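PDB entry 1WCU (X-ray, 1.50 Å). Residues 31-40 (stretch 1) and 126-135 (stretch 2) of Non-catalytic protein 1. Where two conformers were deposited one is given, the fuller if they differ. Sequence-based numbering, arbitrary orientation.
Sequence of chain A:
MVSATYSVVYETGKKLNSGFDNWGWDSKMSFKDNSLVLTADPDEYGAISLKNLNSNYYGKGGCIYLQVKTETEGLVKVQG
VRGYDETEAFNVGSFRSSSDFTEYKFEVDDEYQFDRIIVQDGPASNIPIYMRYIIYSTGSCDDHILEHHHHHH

Stretch 1 31-40: FKDNSLVLTA
Stretch 2 126-135: NIPIYMRYII

Four backbone hydrogen bonds join strand 35-38 to strand 129-135 as antiparallel neighbors. L36 N donates to M131 O at 3.0 Å and M131 N returns to L36 O at 2.8 Å; two residues on, L38 N reaches I129 O at 3.0 Å and I129 N reaches L38 O at 2.9 Å. L36-M131 and L38-I129 are therefore the hydrogen-bonded pairs, each with CA atoms 5.1 Å apart, while V37 and Y130 form the non-hydrogen-bonded pair between them, CA to CA 4.6 Å. The backbones are extended (phi/psi -93/127 at L36, -117/125 at V37, -116/110 at I129, -131/147 at M131), the pairing of L36 with M131 and L38 with I129 fixes the register, and the chain directions differ by 143°.

At the end of the ladder near L36, the chain turns through D33 and N34, whose positive phi/psi values (53/39 and 52/41) bring successive carbonyls within reach of R132. Its long side chain (chi1 m, then t, t, with chi4 166°) starts sideways but ends close: NE donates to N34 O at 2.9 Å and NH2 to D33 O at 3.0 Å. A guanidinium suits this place because its several N-H groups can serve two carbonyls at once. The turn is braced internally by S35 N to K32 O at 3.1 Å.

Beyond the other end of the paired strands, one water continues the link: it accepts from A40 N at 2.7 Å and donates to I127 O at 2.8 Å, bridging backbones that no longer bond directly. Within the ladder, the V37 CA lies 3.3 Å from I129 O, a CA-H...O contact that supplements it.

Side chains alternate across the sheet. On the face of L36, L38, I129 and M131, the flexible thioether of M131 (m, t, m) brings its methyl against both leucines: M131 CE is 3.7 Å from L36 CD2 and 3.7 Å from L38 CB. L38 (chi1 t, chi2 p) also sets CD2 3.7 Å from CD1 of I129 (m, t), and L36 (t, t) extends CD1 to 4.2 Å from I134 CD1. These apolar side chains, branched in the leucines and isoleucines and linear in M131, fill buried space without needing polar partners.

On the opposite face, V37 (chi1 t) meets two residues: CG2 lies 3.6 Å from Y130 CD2 and CG1 3.7 Å from P128 CB. The Y130 ring (chi1 m, chi2 89°) reaches back along the first stretch, with S35 OG 3.5 Å from its CD2 and K32 O at the ring edge, 4.1 Å from the same CD2. The ring also reaches the turn, where D33 CB comes 4.2 Å from Y130 CE2.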

# COMPACT_ATOMS: atom_id res chain seq x y z
N PHE A 31 3.24 -10.13 -10.82
CA PHE A 31 4.16 -10.70 -9.85
C PHE A 31 5.43 -11.16 -10.56
O PHE A 31 5.40 -12.10 -11.35
CB PHE A 31 3.49 -11.84 -9.08
CG PHE A 31 2.31 -11.38 -8.28
CD1 PHE A 31 2.48 -10.95 -6.98
CD2 PHE A 31 1.04 -11.34 -8.84
CE1 PHE A 31 1.41 -10.49 -6.23
CE2 PHE A 31 -0.06 -10.89 -8.10
CZ PHE A 31 0.13 -10.46 -6.79
N LYS A 32 6.51 -10.43 -10.32
CA LYS A 32 7.80 -10.69 -10.96
C LYS A 32 8.91 -10.32 -10.02
O LYS A 32 8.72 -9.47 -9.15
CB LYS A 32 7.91 -9.88 -12.25
N ASP A 33 10.08 -10.94 -10.18
CA ASP A 33 11.23 -10.63 -9.34
C ASP A 33 10.86 -10.74 -7.86
O ASP A 33 11.31 -9.95 -7.02
CB ASP A 33 11.71 -9.23 -9.67
CG ASP A 33 13.17 -8.97 -9.26
OD1 ASP A 33 13.93 -9.93 -9.00
OD2 ASP A 33 13.52 -7.79 -9.10
N ASN A 34 10.05 -11.74 -7.55
CA ASN A 34 9.64 -12.04 -6.18
C ASN A 34 9.07 -10.85 -5.44
O ASN A 34 9.32 -10.64 -4.25
CB ASN A 34 10.79 -12.69 -5.40
CG ASN A 34 10.32 -13.47 -4.19
OD1 ASN A 34 9.22 -14.03 -4.20
ND2 ASN A 34 11.14 -13.50 -3.16
N SER A 35 8.27 -10.07 -6.16
CA SER A 35 7.59 -8.90 -5.64
C SER A 35 6.22 -8.74 -6.28
O SER A 35 5.89 -9.41 -7.26
CB SER A 35 8.36 -7.60 -5.90
OG SER A 35 9.44 -7.72 -6.79
N LEU A 36 5.43 -7.85 -5.69
CA LEU A 36 4.14 -7.42 -6.22
C LEU A 36 4.45 -6.19 -7.03
O LEU A 36 5.08 -5.26 -6.54
CB LEU A 36 3.18 -7.11 -5.05
CG LEU A 36 1.75 -6.69 -5.35
CD1 LEU A 36 0.89 -6.93 -4.12
CD2 LEU A 36 1.65 -5.23 -5.76
N VAL A 37 4.03 -6.18 -8.28
CA VAL A 37 4.42 -5.12 -9.22
C VAL A 37 3.20 -4.33 -9.68
O VAL A 37 2.25 -4.90 -10.22
CB VAL A 37 5.10 -5.72 -10.44
CG1 VAL A 37 5.68 -4.61 -11.31
CG2 VAL A 37 6.21 -6.67 -10.03
N LEU A 38 3.27 -3.01 -9.49
CA LEU A 38 2.34 -2.06 -10.13
C LEU A 38 3.00 -1.52 -11.38
O LEU A 38 4.09 -0.95 -11.30
CB LEU A 38 2.06 -0.89 -9.19
CG LEU A 38 1.48 0.42 -9.78
CD1 LEU A 38 0.16 0.16 -10.48
CD2 LEU A 38 1.36 1.50 -8.72
N THR A 39 2.33 -1.68 -12.52
CA THR A 39 2.72 -0.97 -13.73
C THR A 39 1.50 -0.19 -14.20
O THR A 39 0.50 -0.78 -14.61
CB THR A 39 3.18 -1.94 -14.84
OG1 THR A 39 4.20 -2.82 -14.34
CG2 THR A 39 3.69 -1.18 -16.05
N ALA A 40 1.55 1.14 -14.08
CA ALA A 40 0.44 1.98 -14.56
C ALA A 40 0.38 1.87 -16.07
O ALA A 40 1.41 1.77 -16.73
CB ALA A 40 0.64 3.41 -14.13
N ASN A 126 4.61 4.44 -16.70
CA ASN A 126 4.57 3.07 -17.23
C ASN A 126 5.79 2.25 -16.81
O ASN A 126 6.09 1.23 -17.45
CB ASN A 126 4.41 3.09 -18.77
CG ASN A 126 4.02 1.74 -19.37
OD1 ASN A 126 3.08 1.06 -18.93
ND2 ASN A 126 4.75 1.35 -20.40
N ILE A 127 6.44 2.65 -15.71
CA ILE A 127 7.63 1.97 -15.17
C ILE A 127 7.21 1.09 -13.99
O ILE A 127 6.46 1.55 -13.14
CB ILE A 127 8.66 3.00 -14.66
CG1 ILE A 127 9.28 3.76 -15.86
CG2 ILE A 127 9.77 2.35 -13.81
CD1 ILE A 127 10.17 4.89 -15.47
N PRO A 128 7.70 -0.15 -13.92
CA PRO A 128 7.27 -1.02 -12.83
C PRO A 128 7.71 -0.52 -11.45
O PRO A 128 8.82 0.01 -11.27
CB PRO A 128 7.89 -2.37 -13.17
CG PRO A 128 9.06 -2.03 -14.03
CD PRO A 128 8.61 -0.85 -14.85
N ILE A 129 6.81 -0.68 -10.48
CA ILE A 129 7.02 -0.36 -9.08
C ILE A 129 6.94 -1.69 -8.33
O ILE A 129 5.87 -2.30 -8.27
CB ILE A 129 5.95 0.64 -8.58
CG1 ILE A 129 6.04 1.95 -9.37
CG2 ILE A 129 6.11 0.89 -7.08
CD1 ILE A 129 4.79 2.76 -9.33
N TYR A 130 8.09 -2.15 -7.82
CA TYR A 130 8.20 -3.44 -7.15
C TYR A 130 8.03 -3.28 -5.65
O TYR A 130 8.65 -2.41 -5.03
CB TYR A 130 9.58 -4.09 -7.43
CG TYR A 130 9.88 -4.30 -8.90
CD1 TYR A 130 10.51 -3.31 -9.64
CD2 TYR A 130 9.56 -5.49 -9.54
CE1 TYR A 130 10.79 -3.49 -10.98
CE2 TYR A 130 9.83 -5.68 -10.89
CZ TYR A 130 10.46 -4.68 -11.60
OH TYR A 130 10.73 -4.87 -12.96
N MET A 131 7.19 -4.13 -5.06
CA MET A 131 6.86 -3.99 -3.64
C MET A 131 6.99 -5.32 -2.90
O MET A 131 6.71 -6.38 -3.46
CB MET A 131 5.42 -3.46 -3.48
CG MET A 131 5.30 -2.02 -3.95
SD MET A 131 3.61 -1.48 -4.17
CE MET A 131 3.35 -1.97 -5.85
N ARG A 132 7.37 -5.24 -1.63
CA ARG A 132 7.38 -6.40 -0.74
C ARG A 132 6.93 -5.98 0.65
O ARG A 132 7.03 -4.82 1.02
CB ARG A 132 8.80 -7.00 -0.63
CG ARG A 132 9.28 -7.70 -1.88
CD ARG A 132 10.74 -8.14 -1.75
NE ARG A 132 11.18 -8.82 -2.97
CZ ARG A 132 12.45 -9.08 -3.28
NH1 ARG A 132 13.42 -8.74 -2.45
NH2 ARG A 132 12.74 -9.65 -4.43
N TYR A 133 6.47 -6.95 1.43
CA TYR A 133 6.19 -6.76 2.86
C TYR A 133 5.24 -5.57 3.11
O TYR A 133 5.55 -4.67 3.89
CB TYR A 133 7.49 -6.63 3.68
CG TYR A 133 8.56 -7.64 3.34
CD1 TYR A 133 8.39 -8.99 3.56
CD2 TYR A 133 9.74 -7.22 2.77
CE1 TYR A 133 9.42 -9.92 3.20
CE2 TYR A 133 10.74 -8.09 2.43
CZ TYR A 133 10.59 -9.43 2.64
OH TYR A 133 11.64 -10.25 2.26
N ILE A 134 4.09 -5.62 2.47
CA ILE A 134 3.04 -4.64 2.68
C ILE A 134 2.28 -5.06 3.93
O ILE A 134 1.61 -6.10 3.95
CB ILE A 134 2.08 -4.55 1.47
CG1 ILE A 134 2.86 -4.20 0.19
CG2 ILE A 134 1.01 -3.49 1.77
CD1 ILE A 134 2.01 -4.27 -1.07
N ILE A 135 2.39 -4.25 4.98
CA ILE A 135 1.88 -4.61 6.31
C ILE A 135 1.21 -3.40 6.93
O ILE A 135 1.79 -2.33 7.00
CB ILE A 135 3.01 -5.09 7.27
CG1 ILE A 135 3.75 -6.31 6.68
CG2 ILE A 135 2.45 -5.40 8.66
CD1 ILE A 135 5.06 -6.62 7.36
O HOH W 1 3.83 2.48 -13.34